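Local coordinates for tubulin-like protein CetZ2 (Haloferax volcanii, PDB 4B45), which binds GTP, has GTPase activity and, as a tubulin-like cytoskeletal protein, takes part in controlling cell shape in this archaeon, at residues A[219-225]-A[313-319]; A[127-133]-A[157-163]. All coordinates share one frame; numbering follows the deposited sequence.

Both contacts pair neighbouring strands of one mixed sheet, and their centres lie about 10 Å apart. Along the chain they come in series: interaction 2 closes before interaction 1 opens. Interaction 2 joins parallel strands 127-133 and 159-164 of the GTPase region. Interaction 1 joins antiparallel strands 222-231 and 309-319 of the C-terminal region. Strands 159-164 and 222-231 are neighbours, and probable hydrogen bonds from Ala223 N to Val160 O (2.7 Å) and from Leu162 N to Ala223 O (3.0 Å) tie the two contacts together. One sheet thus carries strands of both family regions. Interaction 2 reaches the nucleotide through Ile132, whereas interaction 1 lies away from the GTP site.

Interaction 1. Residues A[219-225]-A[313-319]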
loop_
_atom_site.group_PDB
_atom_site.type_symbol
_atom_site.label_atom_id
_atom_site.label_comp_id
_atom_site.label_asym_id
_atom_site.label_seq_id
_atom_site.Cartn_x
_atom_site.Cartn_y
_atom_site.Cartn_z
ATOM N N SER A 219 4.283 -14.412 5.129
ATOM C CA SER A 219 3.185 -15.149 5.738
ATOM C C SER A 219 1.879 -15.061 4.932
ATOM O O SER A 219 1.034 -15.959 5.000
ATOM C CB SER A 219 2.960 -14.636 7.159
ATOM O OG SER A 219 3.213 -13.243 7.232
ATOM N N GLY A 220 1.710 -13.981 4.176
ATOM C CA GLY A 220 0.521 -13.828 3.359
ATOM C C GLY A 220 -0.635 -13.116 4.041
ATOM O O GLY A 220 -0.522 -12.606 5.165
ATOM N N GLY A 221 -1.759 -13.062 3.335
ATOM C CA GLY A 221 -2.964 -12.436 3.848
ATOM C C GLY A 221 -2.845 -10.933 3.946
ATOM O O GLY A 221 -2.068 -10.310 3.224
ATOM N N ILE A 222 -3.600 -10.347 4.869
ATOM C CA ILE A 222 -3.696 -8.899 4.950
ATOM C C ILE A 222 -2.495 -8.270 5.639
ATOM O O ILE A 222 -2.015 -8.768 6.660
ATOM C CB ILE A 222 -5.003 -8.474 5.655
ATOM C CG1 ILE A 222 -6.198 -8.788 4.759
ATOM C CG2 ILE A 222 -4.993 -6.999 5.965
ATOM C CD1 ILE A 222 -7.522 -8.605 5.443
ATOM N N ALA A 223 -1.998 -7.173 5.073
ATOM C CA ALA A 223 -0.944 -6.423 5.737
ATOM C C ALA A 223 -1.350 -4.970 5.965
ATOM O O ALA A 223 -2.267 -4.445 5.298
ATOM C CB ALA A 223 0.366 -6.516 4.959
ATOM N N ALA A 224 -0.687 -4.331 6.929
ATOM C CA ALA A 224 -0.931 -2.921 7.204
ATOM C C ALA A 224 0.383 -2.189 7.358
ATOM O O ALA A 224 1.416 -2.788 7.685
ATOM C CB ALA A 224 -1.803 -2.744 8.441
ATOM N N LEU A 225 0.359 -0.888 7.109
ATOM C CA LEU A 225 1.590 -0.121 7.176
ATOM C C LEU A 225 1.392 1.093 8.049
ATOM O O LEU A 225 0.609 1.965 7.715
ATOM C CB LEU A 225 2.061 0.296 5.781
ATOM C CG LEU A 225 3.429 1.003 5.773
ATOM C CD1 LEU A 225 4.505 0.157 6.497
ATOM C CD2 LEU A 225 3.902 1.373 4.357
ATOM N N LEU A 313 8.272 3.544 10.985
ATOM C CA LEU A 313 7.499 3.023 9.886
ATOM C C LEU A 313 7.391 1.551 10.206
ATOM O O LEU A 313 8.405 0.851 10.248
ATOM C CB LEU A 313 8.268 3.241 8.596
ATOM C CG LEU A 313 7.640 2.890 7.257
ATOM C CD1 LEU A 313 6.523 3.885 6.920
ATOM C CD2 LEU A 313 8.727 2.906 6.190
ATOM N N VAL A 314 6.179 1.091 10.498
ATOM C CA VAL A 314 5.980 -0.298 10.908
ATOM C C VAL A 314 5.076 -1.078 9.963
ATOM O O VAL A 314 3.890 -0.792 9.867
ATOM C CB VAL A 314 5.373 -0.381 12.307
ATOM C CG1 VAL A 314 5.149 -1.828 12.682
ATOM C CG2 VAL A 314 6.301 0.297 13.328
ATOM N N LEU A 315 5.647 -2.075 9.289
ATOM C CA LEU A 315 4.898 -2.971 8.416
ATOM C C LEU A 315 4.418 -4.151 9.238
ATOM O O LEU A 315 5.206 -4.773 9.948
ATOM C CB LEU A 315 5.790 -3.468 7.265
ATOM C CG LEU A 315 5.160 -4.494 6.309
ATOM C CD1 LEU A 315 3.942 -3.903 5.572
ATOM C CD2 LEU A 315 6.188 -5.072 5.314
ATOM N N LEU A 316 3.122 -4.441 9.167
ATOM C CA LEU A 316 2.556 -5.579 9.877
ATOM C C LEU A 316 2.025 -6.585 8.878
ATOM O O LEU A 316 1.133 -6.271 8.088
ATOM C CB LEU A 316 1.425 -5.118 10.791
ATOM C CG LEU A 316 1.823 -4.038 11.799
ATOM C CD1 LEU A 316 0.678 -3.102 12.070
ATOM C CD2 LEU A 316 2.291 -4.687 13.091
ATOM N N GLY A 317 2.554 -7.800 8.915
ATOM C CA GLY A 317 2.147 -8.813 7.958
ATOM C C GLY A 317 1.277 -9.848 8.632
ATOM O O GLY A 317 1.445 -10.118 9.821
ATOM N N GLY A 318 0.333 -10.416 7.887
ATOM C CA GLY A 318 -0.570 -11.417 8.444
ATOM C C GLY A 318 -1.451 -10.859 9.544
ATOM O O GLY A 318 -1.527 -11.416 10.637
ATOM N N VAL A 319 -2.109 -9.742 9.254
ATOM C CA VAL A 319 -2.984 -9.089 10.218
ATOM C C VAL A 319 -4.256 -9.901 10.445
ATOM O O VAL A 319 -4.826 -10.452 9.502
ATOM C CB VAL A 319 -3.345 -7.691 9.723
ATOM C CG1 VAL A 319 -4.411 -7.052 10.611
ATOM C CG2 VAL A 319 -2.074 -6.830 9.632
HETATM O O HOH W 1 0.682 -10.131 4.988
HETATM O O HOH W 2 -4.402 -11.818 7.393
#
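Ala224 and Leu316 form a hydrogen-bonded antiparallel pair in the sheet of the tubulin-like C-terminal region. Ala224 N binds Leu316 O at 2.9 Å, in the carbonyl plane, and Leu316 N returns a nearly straight bond (177°) to Ala224 O. Next to it, Leu225 and Leu315 are a non-hydrogen-bonded pair, and Leu225 CD1 packs on Leu315 CB at 3.9 Å. Their face of the sheet is covered by helices 175-196 and 210-217.

Past Leu316, segment 313-319 turns a corner at Gly318, and Val319 lies beside Ile222, its CB toward segment 219-225. Val319 N binds Ile222 O at 2.8 Å. Val319 CB is 3.5 Å from the same Ile222 O and also faces Ile222 CG2. With CG1 anti to the backbone N (chi1 172°), CG2 falls beside that N, next to its bond to Ile222 O. Val319 CG2 meets Ile222 O at 3.5 Å, then Ala224 N at 3.9 Å, and the same methyl touches Ala224 CB. Ala260 packs against both Val319 and Ala224. The corner itself is bridged by water: Gly318 N donates to a water at 2.9 Å, and that water lies 2.8 Å from Gly220 O, to which it probably donates.

Interaction 2. Residues A[127-133]-A[157-163]; sequences VYVLGIL and ADAVLLV. With GSP (5'-guanosine-diphosphate-monothiophosphate), chain C.
The Leu130 and Leu161 side chains run alongside each other in the same direction, in the tight middle of a parallel strand pair. The pair belongs to a beta-alpha-beta unit whose helix, 140-156, connects the two strands. CG anti to the backbone N (chi1 178°) lets Leu130 CD1 reach across to Leu161 CD2 at 3.8 Å and Val163 CG2 at 3.9 Å. On the other face, Leu162 CD2 lies 3.6 Å from Gly131 O. Backbone bonds such as Val163 N to Gly131 O (2.8 Å) knit the strands together. Ile132 carries the packing on to the nucleotide: Ile132 CD1 is 3.7 Å from N2 of the GSP guanine, in a pocket it shares with Ala11 and Asn165.

The opposite end, at partly exposed Ala157 and Asp158, is less enclosed and more polar. Here a side chain takes up the pairing. Asp158 OD2 accepts Val127 N at 2.9 Å on its anti side, while Asp158 N binds Val127 O at 2.8 Å. With an alanine in place of Asp158, Val127 N would probably lose this acceptor, leaving the backbone bond to Val127 O. The carboxylate thus does the work of a backbone carbonyl, and its negative charge is probably eased by the amide dipole it accepts.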
loop_
_atom_site.group_PDB
_atom_site.type_symbol
_atom_site.label_atom_id
_atom_site.label_comp_id
_atom_site.label_asym_id
_atom_site.label_seq_id
_atom_site.Cartn_x
_atom_site.Cartn_y
_atom_site.Cartn_z
ATOM N N VAL A 127 4.249 -11.093 -5.727
ATOM C CA VAL A 127 3.219 -10.210 -6.271
ATOM C C VAL A 127 2.303 -9.759 -5.133
ATOM O O VAL A 127 1.632 -10.574 -4.498
ATOM C CB VAL A 127 2.423 -10.898 -7.393
ATOM C CG1 VAL A 127 1.426 -9.925 -8.012
ATOM C CG2 VAL A 127 3.382 -11.437 -8.460
ATOM N N TYR A 128 2.324 -8.462 -4.850
ATOM C CA TYR A 128 1.520 -7.888 -3.783
ATOM C C TYR A 128 0.379 -7.102 -4.387
ATOM O O TYR A 128 0.522 -6.545 -5.472
ATOM C CB TYR A 128 2.367 -6.926 -2.947
ATOM C CG TYR A 128 3.579 -7.566 -2.309
ATOM C CD1 TYR A 128 3.462 -8.754 -1.597
ATOM C CD2 TYR A 128 4.846 -6.990 -2.426
ATOM C CE1 TYR A 128 4.577 -9.350 -1.006
ATOM C CE2 TYR A 128 5.962 -7.586 -1.843
ATOM C CZ TYR A 128 5.816 -8.765 -1.132
ATOM O OH TYR A 128 6.912 -9.369 -0.538
ATOM N N VAL A 129 -0.750 -7.052 -3.687
ATOM C CA VAL A 129 -1.815 -6.135 -4.043
ATOM C C VAL A 129 -1.824 -4.999 -3.030
ATOM O O VAL A 129 -1.860 -5.230 -1.816
ATOM C CB VAL A 129 -3.204 -6.819 -4.066
ATOM C CG1 VAL A 129 -4.344 -5.772 -4.167
ATOM C CG2 VAL A 129 -3.295 -7.813 -5.211
ATOM N N LEU A 130 -1.739 -3.772 -3.530
ATOM C CA LEU A 130 -1.988 -2.605 -2.698
ATOM C C LEU A 130 -3.464 -2.273 -2.900
ATOM O O LEU A 130 -3.863 -1.723 -3.942
ATOM C CB LEU A 130 -1.069 -1.450 -3.109
ATOM C CG LEU A 130 -1.193 -0.109 -2.390
ATOM C CD1 LEU A 130 -1.024 -0.238 -0.861
ATOM C CD2 LEU A 130 -0.163 0.868 -2.982
ATOM N N GLY A 131 -4.286 -2.669 -1.932
ATOM C CA GLY A 131 -5.728 -2.591 -2.101
ATOM C C GLY A 131 -6.393 -1.492 -1.301
ATOM O O GLY A 131 -6.140 -1.354 -0.097
ATOM N N ILE A 132 -7.253 -0.717 -1.961
ATOM C CA ILE A 132 -8.007 0.351 -1.280
ATOM C C ILE A 132 -9.392 -0.100 -0.846
ATOM O O ILE A 132 -10.243 -0.467 -1.674
ATOM C CB ILE A 132 -8.141 1.606 -2.152
ATOM C CG1 ILE A 132 -6.766 2.227 -2.403
ATOM C CG2 ILE A 132 -9.059 2.630 -1.493
ATOM C CD1 ILE A 132 -6.670 2.962 -3.735
ATOM N N LEU A 133 -9.613 -0.075 0.465
ATOM C CA LEU A 133 -10.894 -0.437 1.055
ATOM C C LEU A 133 -11.842 0.763 0.974
ATOM O O LEU A 133 -11.435 1.887 1.255
ATOM C CB LEU A 133 -10.669 -0.841 2.513
ATOM C CG LEU A 133 -11.569 -1.907 3.132
ATOM C CD1 LEU A 133 -11.410 -3.227 2.397
ATOM C CD2 LEU A 133 -11.240 -2.060 4.619
ATOM N N ALA A 157 -2.784 -13.394 -4.175
ATOM C CA ALA A 157 -1.599 -12.549 -4.046
ATOM C C ALA A 157 -0.670 -13.083 -2.963
ATOM O O ALA A 157 -1.064 -13.921 -2.147
ATOM C CB ALA A 157 -2.008 -11.104 -3.731
ATOM N N ASP A 158 0.565 -12.603 -2.943
ATOM C CA ASP A 158 1.484 -13.047 -1.899
ATOM C C ASP A 158 1.183 -12.309 -0.615
ATOM O O ASP A 158 1.402 -12.838 0.470
ATOM C CB ASP A 158 2.938 -12.885 -2.314
ATOM C CG ASP A 158 3.371 -13.956 -3.285
ATOM O OD1 ASP A 158 3.504 -15.123 -2.854
ATOM O OD2 ASP A 158 3.551 -13.643 -4.483
ATOM N N ALA A 159 0.672 -11.086 -0.750
ATOM C CA ALA A 159 0.045 -10.380 0.358
ATOM C C ALA A 159 -0.776 -9.205 -0.145
ATOM O O ALA A 159 -0.547 -8.680 -1.240
ATOM C CB ALA A 159 1.079 -9.905 1.384
ATOM N N VAL A 160 -1.733 -8.794 0.676
ATOM C CA VAL A 160 -2.574 -7.659 0.366
ATOM C C VAL A 160 -2.366 -6.565 1.407
ATOM O O VAL A 160 -2.850 -6.666 2.526
ATOM C CB VAL A 160 -4.059 -8.086 0.302
ATOM C CG1 VAL A 160 -4.959 -6.889 -0.041
ATOM C CG2 VAL A 160 -4.226 -9.186 -0.732
ATOM N N LEU A 161 -1.640 -5.517 1.030
ATOM C CA LEU A 161 -1.467 -4.358 1.888
ATOM C C LEU A 161 -2.708 -3.458 1.748
ATOM O O LEU A 161 -3.005 -2.947 0.667
ATOM C CB LEU A 161 -0.182 -3.615 1.499
ATOM C CG LEU A 161 0.109 -2.252 2.135
ATOM C CD1 LEU A 161 0.117 -2.350 3.646
ATOM C CD2 LEU A 161 1.434 -1.650 1.598
ATOM N N LEU A 162 -3.443 -3.277 2.835
ATOM C CA LEU A 162 -4.721 -2.575 2.758
ATOM C C LEU A 162 -4.641 -1.121 3.178
ATOM O O LEU A 162 -4.024 -0.781 4.189
ATOM C CB LEU A 162 -5.776 -3.271 3.617
ATOM C CG LEU A 162 -6.458 -4.531 3.082
ATOM C CD1 LEU A 162 -7.524 -5.010 4.083
ATOM C CD2 LEU A 162 -7.075 -4.269 1.703
ATOM N N VAL A 163 -5.296 -0.274 2.396
ATOM C CA VAL A 163 -5.499 1.119 2.735
ATOM C C VAL A 163 -6.977 1.350 2.994
ATOM O O VAL A 163 -7.814 1.158 2.104
ATOM C CB VAL A 163 -5.100 2.027 1.556
ATOM C CG1 VAL A 163 -5.412 3.484 1.880
ATOM C CG2 VAL A 163 -3.643 1.832 1.210
HETATM P PG GSP C . -15.955 1.740 -11.909
HETATM O O3B GSP C . -14.504 1.068 -12.038
HETATM S S1G GSP C . -16.749 1.817 -10.000
HETATM O O2G GSP C . -15.929 3.180 -12.498
HETATM O O3G GSP C . -16.834 0.830 -12.670
HETATM P PB GSP C . -13.183 1.448 -11.224
HETATM O O1B GSP C . -12.220 2.314 -11.998
HETATM O O2B GSP C . -12.467 0.146 -10.890
HETATM P PA GSP C . -12.551 3.005 -8.977
HETATM O O1A GSP C . -12.783 4.492 -9.021
HETATM O O2A GSP C . -11.092 2.754 -9.259
HETATM O O3A GSP C . -13.542 2.215 -9.901
HETATM O "O5'" GSP C . -12.778 2.443 -7.547
HETATM C "C5'" GSP C . -13.732 2.949 -6.675
HETATM C "C4'" GSP C . -13.289 2.901 -5.275
HETATM O "O4'" GSP C . -12.030 3.491 -5.142
HETATM C "C3'" GSP C . -14.184 3.653 -4.376
HETATM O "O3'" GSP C . -14.095 3.044 -3.145
HETATM C "C2'" GSP C . -13.599 4.987 -4.303
HETATM O "O2'" GSP C . -13.892 5.558 -3.073
HETATM C "C1'" GSP C . -12.177 4.711 -4.373
HETATM N N9 GSP C . -11.361 5.717 -5.024
HETATM C C8 GSP C . -11.612 6.319 -6.191
HETATM N N7 GSP C . -10.595 7.151 -6.486
HETATM C C5 GSP C . -9.668 7.066 -5.484
HETATM C C6 GSP C . -8.409 7.692 -5.273
HETATM O O6 GSP C . -7.893 8.611 -6.168
HETATM N N1 GSP C . -7.721 7.386 -4.148
HETATM C C2 GSP C . -8.214 6.494 -3.259
HETATM N N2 GSP C . -7.411 6.204 -2.065
HETATM N N3 GSP C . -9.392 5.872 -3.422
HETATM C C4 GSP C . -10.148 6.156 -4.547
#